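Local coordinates for protein trigger factor (Thermotoga maritima, PDB 2NSC) that probably acts as a ribosome-associated chaperone and peptidyl-prolyl cis-trans isomerase that keeps newly made proteins open, represented here by its N-terminal, ribosome-binding domain, at residues A[4-7]-A[13-16]; A[29-34]-A[67-72]; A[53-56]-A[61-64]. One frame throughout, in Å; residues are numbered along the deposited sequence.

Contact 1 of 3, residues A[4-7]-A[13-16]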
loop_
_atom_site.group_PDB
_atom_site.type_symbol
_atom_site.label_atom_id
_atom_site.label_comp_id
_atom_site.label_asym_id
_atom_site.label_seq_id
_atom_site.Cartn_x
_atom_site.Cartn_y
_atom_site.Cartn_z
ATOM N N LYS A 4 -3.428 11.221 11.099
ATOM C CA LYS A 4 -2.837 12.147 12.040
ATOM C C LYS A 4 -2.600 13.466 11.316
ATOM O O LYS A 4 -2.073 13.479 10.204
ATOM C CB LYS A 4 -1.535 11.548 12.613
ATOM C CG LYS A 4 -0.701 12.502 13.449
ATOM C CD LYS A 4 0.660 11.919 13.796
ATOM C CE LYS A 4 1.519 12.938 14.546
ATOM N NZ LYS A 4 2.935 12.445 14.720
ATOM N N GLU A 5 -3.005 14.572 11.928
ATOM C CA GLU A 5 -2.738 15.890 11.339
ATOM C C GLU A 5 -1.291 16.287 11.635
ATOM O O GLU A 5 -0.929 16.488 12.784
ATOM C CB GLU A 5 -3.723 16.945 11.850
ATOM C CG GLU A 5 -3.530 18.311 11.221
ATOM C CD GLU A 5 -4.522 19.360 11.726
ATOM O OE1 GLU A 5 -5.729 19.203 11.517
ATOM O OE2 GLU A 5 -4.090 20.366 12.316
ATOM N N LEU A 6 -0.464 16.386 10.599
ATOM C CA LEU A 6 0.938 16.780 10.787
ATOM C C LEU A 6 1.091 18.285 10.971
ATOM O O LEU A 6 1.941 18.737 11.737
ATOM C CB LEU A 6 1.811 16.291 9.628
ATOM C CG LEU A 6 1.943 14.784 9.411
ATOM C CD1 LEU A 6 2.864 14.498 8.215
ATOM C CD2 LEU A 6 2.469 14.090 10.678
ATOM N N GLU A 7 0.279 19.061 10.257
ATOM C CA GLU A 7 0.290 20.508 10.414
ATOM C C GLU A 7 -0.908 21.181 9.779
ATOM O O GLU A 7 -1.517 20.662 8.826
ATOM C CB GLU A 7 1.597 21.143 9.907
ATOM C CG GLU A 7 1.741 21.253 8.408
ATOM C CD GLU A 7 3.069 21.872 7.988
ATOM O OE1 GLU A 7 3.402 22.969 8.473
ATOM O OE2 GLU A 7 3.785 21.268 7.164
ATOM N N VAL A 13 -3.907 21.925 5.092
ATOM C CA VAL A 13 -3.758 20.885 6.120
ATOM C C VAL A 13 -2.986 19.670 5.583
ATOM O O VAL A 13 -3.270 19.191 4.489
ATOM C CB VAL A 13 -5.127 20.445 6.712
ATOM C CG1 VAL A 13 -4.920 19.486 7.874
ATOM C CG2 VAL A 13 -5.923 21.660 7.183
ATOM N N VAL A 14 -1.999 19.204 6.351
ATOM C CA VAL A 14 -1.206 18.000 6.022
ATOM C C VAL A 14 -1.654 16.829 6.907
ATOM O O VAL A 14 -1.679 16.916 8.147
ATOM C CB VAL A 14 0.312 18.263 6.186
ATOM C CG1 VAL A 14 1.136 17.053 5.791
ATOM C CG2 VAL A 14 0.728 19.477 5.365
ATOM N N LEU A 15 -2.046 15.742 6.263
ATOM C CA LEU A 15 -2.591 14.612 6.983
ATOM C C LEU A 15 -1.783 13.400 6.605
ATOM O O LEU A 15 -1.476 13.212 5.426
ATOM C CB LEU A 15 -4.051 14.378 6.591
ATOM C CG LEU A 15 -5.064 15.518 6.800
ATOM C CD1 LEU A 15 -6.397 15.110 6.186
ATOM C CD2 LEU A 15 -5.244 15.819 8.274
ATOM N N GLU A 16 -1.449 12.591 7.603
ATOM C CA GLU A 16 -0.733 11.355 7.399
ATOM C C GLU A 16 -1.634 10.170 7.714
ATOM O O GLU A 16 -2.052 9.986 8.875
ATOM C CB GLU A 16 0.483 11.314 8.309
ATOM C CG GLU A 16 1.276 10.033 8.183
ATOM C CD GLU A 16 2.519 10.081 9.022
ATOM O OE1 GLU A 16 2.386 9.965 10.262
ATOM O OE2 GLU A 16 3.629 10.243 8.444
#
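Val14 touches two side chains of the facing strand at once, and its two methyl groups divide the work. CG1 meets Leu6, lying 3.9 Å from Leu6 CD1 and touching its CB as well, while CG2 meets Glu7, 3.7 Å from Glu7 CG. The Leu6 chain crosses the valine at a slant and also leans over Glu16, the next side chain on that face of the strand: its branch carbon CG sits 3.9 Å from Glu16 CB, with CD2 directed at the carboxylate end. Glu7 reaches the valine through an uncommon first torsion (chi1 76°), which sets CG between the backbone N and the carbonyl carbon; beyond CG the chain runs straight, and the carboxylate makes a long, weak ion pair with Arg12.

That one valine faces two consecutive residues is the signature of a classic beta bulge, here interrupting the antiparallel hairpin of strands 2-9 and 12-18. Val14 O accepts the N-H of Leu6, bent at the hydrogen (145°) and tilted from the carbonyl plane, whereas Val14 N gives a nearly straight bond to Glu7 O. Before the bulge the ladder is regular, and Lys4 and Glu16 form a hydrogen-bonded pair through both backbone bonds, Glu16 N reaching Lys4 O at 2.8 Å. Their side chains share a face of the sheet, yet Lys4 NZ stays 5.1 Å from Glu16 OE1, a distance at which opposite charges would probably attract without a direct bridge.

On the other face, Glu5 and Leu15 make the non-hydrogen-bonded pair. Leu15 CD2 rests 4.0 Å from Glu5 CB, and the extended Glu5 chain crosses Val13 at roughly a right angle, its OE1 meeting Val13 CG1. Leu15 also touches Leu78 and Arg81, side chains of a loop beyond the hairpin.

Contact 2 of 3, residues A[29-34]-A[67-72]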
loop_
_atom_site.group_PDB
_atom_site.type_symbol
_atom_site.label_atom_id
_atom_site.label_comp_id
_atom_site.label_asym_id
_atom_site.label_seq_id
_atom_site.Cartn_x
_atom_site.Cartn_y
_atom_site.Cartn_z
ATOM N N ASP A 29 -5.397 -7.371 -2.741
ATOM C CA ASP A 29 -6.432 -8.091 -3.494
ATOM C C ASP A 29 -6.979 -7.267 -4.676
ATOM O O ASP A 29 -7.243 -7.818 -5.742
ATOM C CB ASP A 29 -7.605 -8.477 -2.579
ATOM C CG ASP A 29 -7.289 -9.637 -1.638
ATOM O OD1 ASP A 29 -6.308 -10.378 -1.895
ATOM O OD2 ASP A 29 -8.050 -9.828 -0.643
ATOM N N LYS A 30 -7.188 -5.962 -4.485
ATOM C CA LYS A 30 -7.633 -5.126 -5.589
ATOM C C LYS A 30 -6.541 -5.089 -6.650
ATOM O O LYS A 30 -6.834 -5.118 -7.845
ATOM C CB LYS A 30 -7.943 -3.707 -5.137
ATOM C CG LYS A 30 -9.136 -3.572 -4.186
ATOM C CD LYS A 30 -9.294 -2.134 -3.711
ATOM C CE LYS A 30 -10.314 -2.042 -2.582
ATOM N NZ LYS A 30 -10.563 -0.615 -2.191
ATOM N N ALA A 31 -5.283 -5.026 -6.207
ATOM C CA ALA A 31 -4.139 -4.999 -7.117
ATOM C C ALA A 31 -4.075 -6.257 -7.980
ATOM O O ALA A 31 -3.832 -6.180 -9.181
ATOM C CB ALA A 31 -2.832 -4.815 -6.330
ATOM N N VAL A 32 -4.297 -7.419 -7.371
ATOM C CA VAL A 32 -4.346 -8.688 -8.112
ATOM C C VAL A 32 -5.472 -8.659 -9.154
ATOM O O VAL A 32 -5.270 -8.993 -10.316
ATOM C CB VAL A 32 -4.497 -9.900 -7.138
ATOM C CG1 VAL A 32 -4.729 -11.177 -7.888
ATOM C CG2 VAL A 32 -3.270 -10.014 -6.216
ATOM N N ARG A 33 -6.652 -8.243 -8.711
ATOM C CA ARG A 33 -7.839 -8.085 -9.551
ATOM C C ARG A 33 -7.554 -7.177 -10.752
ATOM O O ARG A 33 -7.899 -7.495 -11.882
ATOM C CB ARG A 33 -8.954 -7.478 -8.690
ATOM C CG ARG A 33 -10.376 -7.631 -9.200
ATOM C CD ARG A 33 -11.350 -7.267 -8.064
ATOM N NE ARG A 33 -11.187 -8.238 -6.999
ATOM C CZ ARG A 33 -11.192 -7.983 -5.698
ATOM N NH1 ARG A 33 -11.357 -6.744 -5.223
ATOM N NH2 ARG A 33 -11.023 -9.002 -4.866
ATOM N N TYR A 34 -6.922 -6.039 -10.485
ATOM C CA TYR A 34 -6.643 -5.036 -11.505
ATOM C C TYR A 34 -5.665 -5.579 -12.547
ATOM O O TYR A 34 -5.847 -5.401 -13.749
ATOM C CB TYR A 34 -6.052 -3.800 -10.819
ATOM C CG TYR A 34 -5.601 -2.721 -11.763
ATOM C CD1 TYR A 34 -6.500 -1.750 -12.224
ATOM C CD2 TYR A 34 -4.273 -2.634 -12.167
ATOM C CE1 TYR A 34 -6.090 -0.736 -13.096
ATOM C CE2 TYR A 34 -3.858 -1.619 -13.034
ATOM C CZ TYR A 34 -4.773 -0.682 -13.498
ATOM O OH TYR A 34 -4.368 0.316 -14.362
ATOM N N LEU A 67 -0.220 0.535 -3.028
ATOM C CA LEU A 67 -0.367 1.878 -2.514
ATOM C C LEU A 67 -1.402 2.670 -3.303
ATOM O O LEU A 67 -2.134 3.462 -2.711
ATOM C CB LEU A 67 0.981 2.593 -2.505
ATOM C CG LEU A 67 1.903 2.205 -1.362
ATOM C CD1 LEU A 67 3.352 2.517 -1.746
ATOM C CD2 LEU A 67 1.488 2.903 -0.059
ATOM N N ASP A 68 -1.478 2.461 -4.623
ATOM C CA ASP A 68 -2.518 3.118 -5.456
ATOM C C ASP A 68 -3.906 2.856 -4.887
ATOM O O ASP A 68 -4.703 3.765 -4.740
ATOM C CB ASP A 68 -2.513 2.599 -6.898
ATOM C CG ASP A 68 -1.382 3.176 -7.736
ATOM O OD1 ASP A 68 -0.827 4.235 -7.365
ATOM O OD2 ASP A 68 -1.044 2.563 -8.774
ATOM N N PHE A 69 -4.193 1.590 -4.591
ATOM C CA PHE A 69 -5.496 1.240 -4.060
ATOM C C PHE A 69 -5.714 1.698 -2.613
ATOM O O PHE A 69 -6.845 1.998 -2.224
ATOM C CB PHE A 69 -5.799 -0.246 -4.276
ATOM C CG PHE A 69 -6.157 -0.572 -5.705
ATOM C CD1 PHE A 69 -7.408 -0.215 -6.215
ATOM C CD2 PHE A 69 -5.222 -1.181 -6.554
ATOM C CE1 PHE A 69 -7.733 -0.492 -7.550
ATOM C CE2 PHE A 69 -5.527 -1.454 -7.870
ATOM C CZ PHE A 69 -6.776 -1.109 -8.383
ATOM N N LEU A 70 -4.650 1.772 -1.819
ATOM C CA LEU A 70 -4.795 2.340 -0.487
ATOM C C LEU A 70 -5.193 3.812 -0.594
ATOM O O LEU A 70 -6.054 4.271 0.146
ATOM C CB LEU A 70 -3.530 2.176 0.353
ATOM C CG LEU A 70 -3.212 0.789 0.921
ATOM C CD1 LEU A 70 -1.850 0.875 1.561
ATOM C CD2 LEU A 70 -4.270 0.307 1.944
ATOM N N MET A 71 -4.567 4.526 -1.528
ATOM C CA MET A 71 -4.859 5.930 -1.786
ATOM C C MET A 71 -6.345 6.148 -2.023
ATOM O O MET A 71 -6.875 7.197 -1.678
ATOM C CB MET A 71 -4.050 6.443 -2.986
ATOM C CG MET A 71 -2.739 7.129 -2.632
ATOM S SD MET A 71 -1.645 7.443 -4.073
ATOM C CE MET A 71 -2.768 8.084 -5.331
ATOM N N ASP A 72 -7.024 5.143 -2.571
ATOM C CA ASP A 72 -8.461 5.239 -2.865
ATOM C C ASP A 72 -9.357 5.202 -1.626
ATOM O O ASP A 72 -10.578 5.273 -1.743
ATOM C CB ASP A 72 -8.908 4.108 -3.820
ATOM C CG ASP A 72 -8.290 4.214 -5.213
ATOM O OD1 ASP A 72 -7.703 5.275 -5.550
ATOM O OD2 ASP A 72 -8.417 3.229 -5.986
HETATM O O HOH W 1 -8.166 -0.294 -1.020
HETATM O O HOH W 2 -10.241 1.380 -4.810
#
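Two first torsions set Phe69 against Lys30 and Tyr34. Phe69 (chi1 -75°) has its CG anti to its own carbonyl carbon, which sends the ring across to helix 29-34, where the extended chain of Lys30 passes obliquely across it toward helix 67-71. Tyr34 instead sets CG anti to the backbone N (chi1 175°), bringing its ring beside the far end of the phenylalanine.

Lys30 CB lies over one face of Phe69, 3.8 Å from the ring centroid, in a CH-pi contact, and CD touches the ring again at CD1. At the other end Phe69 CZ comes within 3.7 Å of Tyr34 CB. The two rings form an offset edge-to-face pair, with the edge of Phe69 turned toward the face of Tyr34 and the centroids 5.8 Å apart. Ala31 adds a looser apolar touch.

The lysine's methylene chain thus serves as an apolar surface while its ammonium reaches past the ring to water. One water takes a hydrogen bond from Lys30 NZ at 2.7 Å and passes one on to Phe69 O. A second is held weakly by NZ but bonds Asp72 OD2 at 2.9 Å, so lysine and aspartate are linked through solvent rather than directly.

Phe69 also touches Ala27, one turn before Ala31 on helix 21-36. This is helix-helix packing in which the axes of the 29-34 and 67-71 segments pass 9.3 Å apart at 114°, and an aromatic ring of helix 62-71 joins it to helix 21-36 within the N-terminal domain of trigger factor.

Contact 3 of 3, residues A[53-56]-A[61-64]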
loop_
_atom_site.group_PDB
_atom_site.type_symbol
_atom_site.label_atom_id
_atom_site.label_comp_id
_atom_site.label_asym_id
_atom_site.label_seq_id
_atom_site.Cartn_x
_atom_site.Cartn_y
_atom_site.Cartn_z
ATOM N N VAL A 53 2.372 -15.129 -7.544
ATOM C CA VAL A 53 3.087 -15.095 -8.803
ATOM C C VAL A 53 3.285 -13.637 -9.198
ATOM O O VAL A 53 4.385 -13.233 -9.571
ATOM C CB VAL A 53 2.316 -15.878 -9.877
ATOM C CG1 VAL A 53 3.067 -15.882 -11.207
ATOM C CG2 VAL A 53 2.071 -17.309 -9.392
ATOM N N LEU A 54 2.228 -12.838 -9.077
ATOM C CA LEU A 54 2.325 -11.411 -9.368
ATOM C C LEU A 54 3.384 -10.720 -8.497
ATOM O O LEU A 54 4.253 -10.009 -9.013
ATOM C CB LEU A 54 0.957 -10.744 -9.247
ATOM C CG LEU A 54 -0.034 -11.116 -10.357
ATOM C CD1 LEU A 54 -1.416 -10.641 -10.006
ATOM C CD2 LEU A 54 0.386 -10.543 -11.704
ATOM N N LYS A 55 3.339 -10.970 -7.191
ATOM C CA LYS A 55 4.310 -10.408 -6.254
ATOM C C LYS A 55 5.739 -10.787 -6.612
ATOM O O LYS A 55 6.655 -9.988 -6.403
ATOM C CB LYS A 55 3.995 -10.848 -4.826
ATOM C CG LYS A 55 2.558 -10.558 -4.434
ATOM C CD LYS A 55 2.261 -10.868 -2.989
ATOM C CE LYS A 55 2.513 -9.672 -2.099
ATOM N NZ LYS A 55 1.953 -9.928 -0.743
ATOM N N MET A 56 5.922 -11.999 -7.148
ATOM C CA MET A 56 7.252 -12.511 -7.534
ATOM C C MET A 56 7.780 -11.881 -8.835
ATOM O O MET A 56 8.918 -11.403 -8.883
ATOM C CB MET A 56 7.230 -14.043 -7.637
ATOM C CG MET A 56 8.558 -14.659 -8.017
ATOM S SD MET A 56 8.408 -16.377 -8.542
ATOM C CE MET A 56 7.596 -16.194 -10.137
ATOM N N GLU A 61 7.584 -3.437 -7.501
ATOM C CA GLU A 61 6.568 -2.706 -8.248
ATOM C C GLU A 61 5.149 -3.072 -7.812
ATOM O O GLU A 61 4.231 -2.274 -7.991
ATOM C CB GLU A 61 6.722 -2.941 -9.753
ATOM C CG GLU A 61 6.290 -1.749 -10.603
ATOM C CD GLU A 61 6.133 -2.056 -12.102
ATOM O OE1 GLU A 61 6.865 -2.934 -12.643
ATOM O OE2 GLU A 61 5.255 -1.403 -12.740
ATOM N N PHE A 62 4.967 -4.269 -7.244
ATOM C CA PHE A 62 3.647 -4.695 -6.788
ATOM C C PHE A 62 3.133 -3.769 -5.694
ATOM O O PHE A 62 1.939 -3.472 -5.657
ATOM C CB PHE A 62 3.623 -6.151 -6.304
ATOM C CG PHE A 62 2.235 -6.639 -5.929
ATOM C CD1 PHE A 62 1.389 -7.199 -6.903
ATOM C CD2 PHE A 62 1.767 -6.520 -4.619
ATOM C CE1 PHE A 62 0.103 -7.630 -6.592
ATOM C CE2 PHE A 62 0.470 -6.949 -4.283
ATOM C CZ PHE A 62 -0.368 -7.513 -5.270
ATOM N N GLN A 63 4.041 -3.318 -4.822
ATOM C CA GLN A 63 3.734 -2.372 -3.747
ATOM C C GLN A 63 3.138 -1.068 -4.261
ATOM O O GLN A 63 2.313 -0.459 -3.590
ATOM C CB GLN A 63 5.002 -1.971 -2.983
ATOM C CG GLN A 63 5.712 -3.026 -2.202
ATOM C CD GLN A 63 6.823 -2.417 -1.359
ATOM O OE1 GLN A 63 7.000 -1.181 -1.314
ATOM N NE2 GLN A 63 7.563 -3.274 -0.660
ATOM N N GLU A 64 3.621 -0.609 -5.419
ATOM C CA GLU A 64 3.133 0.630 -6.025
ATOM C C GLU A 64 1.640 0.529 -6.312
ATOM O O GLU A 64 0.889 1.470 -6.037
ATOM C CB GLU A 64 3.893 0.940 -7.315
ATOM C CG GLU A 64 5.381 1.219 -7.095
ATOM C CD GLU A 64 5.641 2.289 -6.016
ATOM O OE1 GLU A 64 4.963 3.353 -6.008
ATOM O OE2 GLU A 64 6.543 2.057 -5.174
#
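Lys55 meets Phe62 by CH-pi packing. Lys55 CG stands almost squarely over the middle of the phenylalanine ring, 4.0 Å from the centroid and only 6° off the ring normal. Farther along, the lysine chain bends at chi3 (90°), so that it does not run straight off the ring but keeps CE close to the rim, 4.0 Å from Phe62 CE2. The two side chains cross at a slant.

A plain apolar touch comes from Leu54. Its CB approaches Phe62 CE1 at 4.2 Å, a looser touch from the residue just before the lysine. Phe62 itself is buried, and Glu28, Ala31 and Val32 of helix 21-36 also pack against it.

Charge enters through the far end of the lysine. No hydrogen bond joins the two segments, but Lys55 NZ forms a salt bridge with Glu28, which itself touches Phe62. The bridge probably helps to keep the lysine chain lying over the ring while its charge is met by a carboxylate.

Helices 51-58 and 62-71 are consecutive helices joined by a short connection. Phe62 packs against both 51-58 and helix 21-36, as part of the small hydrophobic core where the three helices meet in this ribosome-binding domain.

How the contacts relate
From the N terminus, contact 1 closes first: the chain turns back between strands 2-9 and 12-18, completing the hairpin before either other contact begins. Strand 12-18 then leads into helix 21-36, where contact 2 opens; it closes only at 67-72, after a long excursion. Within that excursion lies contact 3, a short closure between helices 51-58 and 62-71. Contacts 2 and 3 share helix 62-71 and touch through Ala31, Val32, Leu54 and Phe62, uniting the three helices. Contact 1 touches neither: its centre lies about 23 Å from that of contact 2 and about 29 Å from that of contact 3.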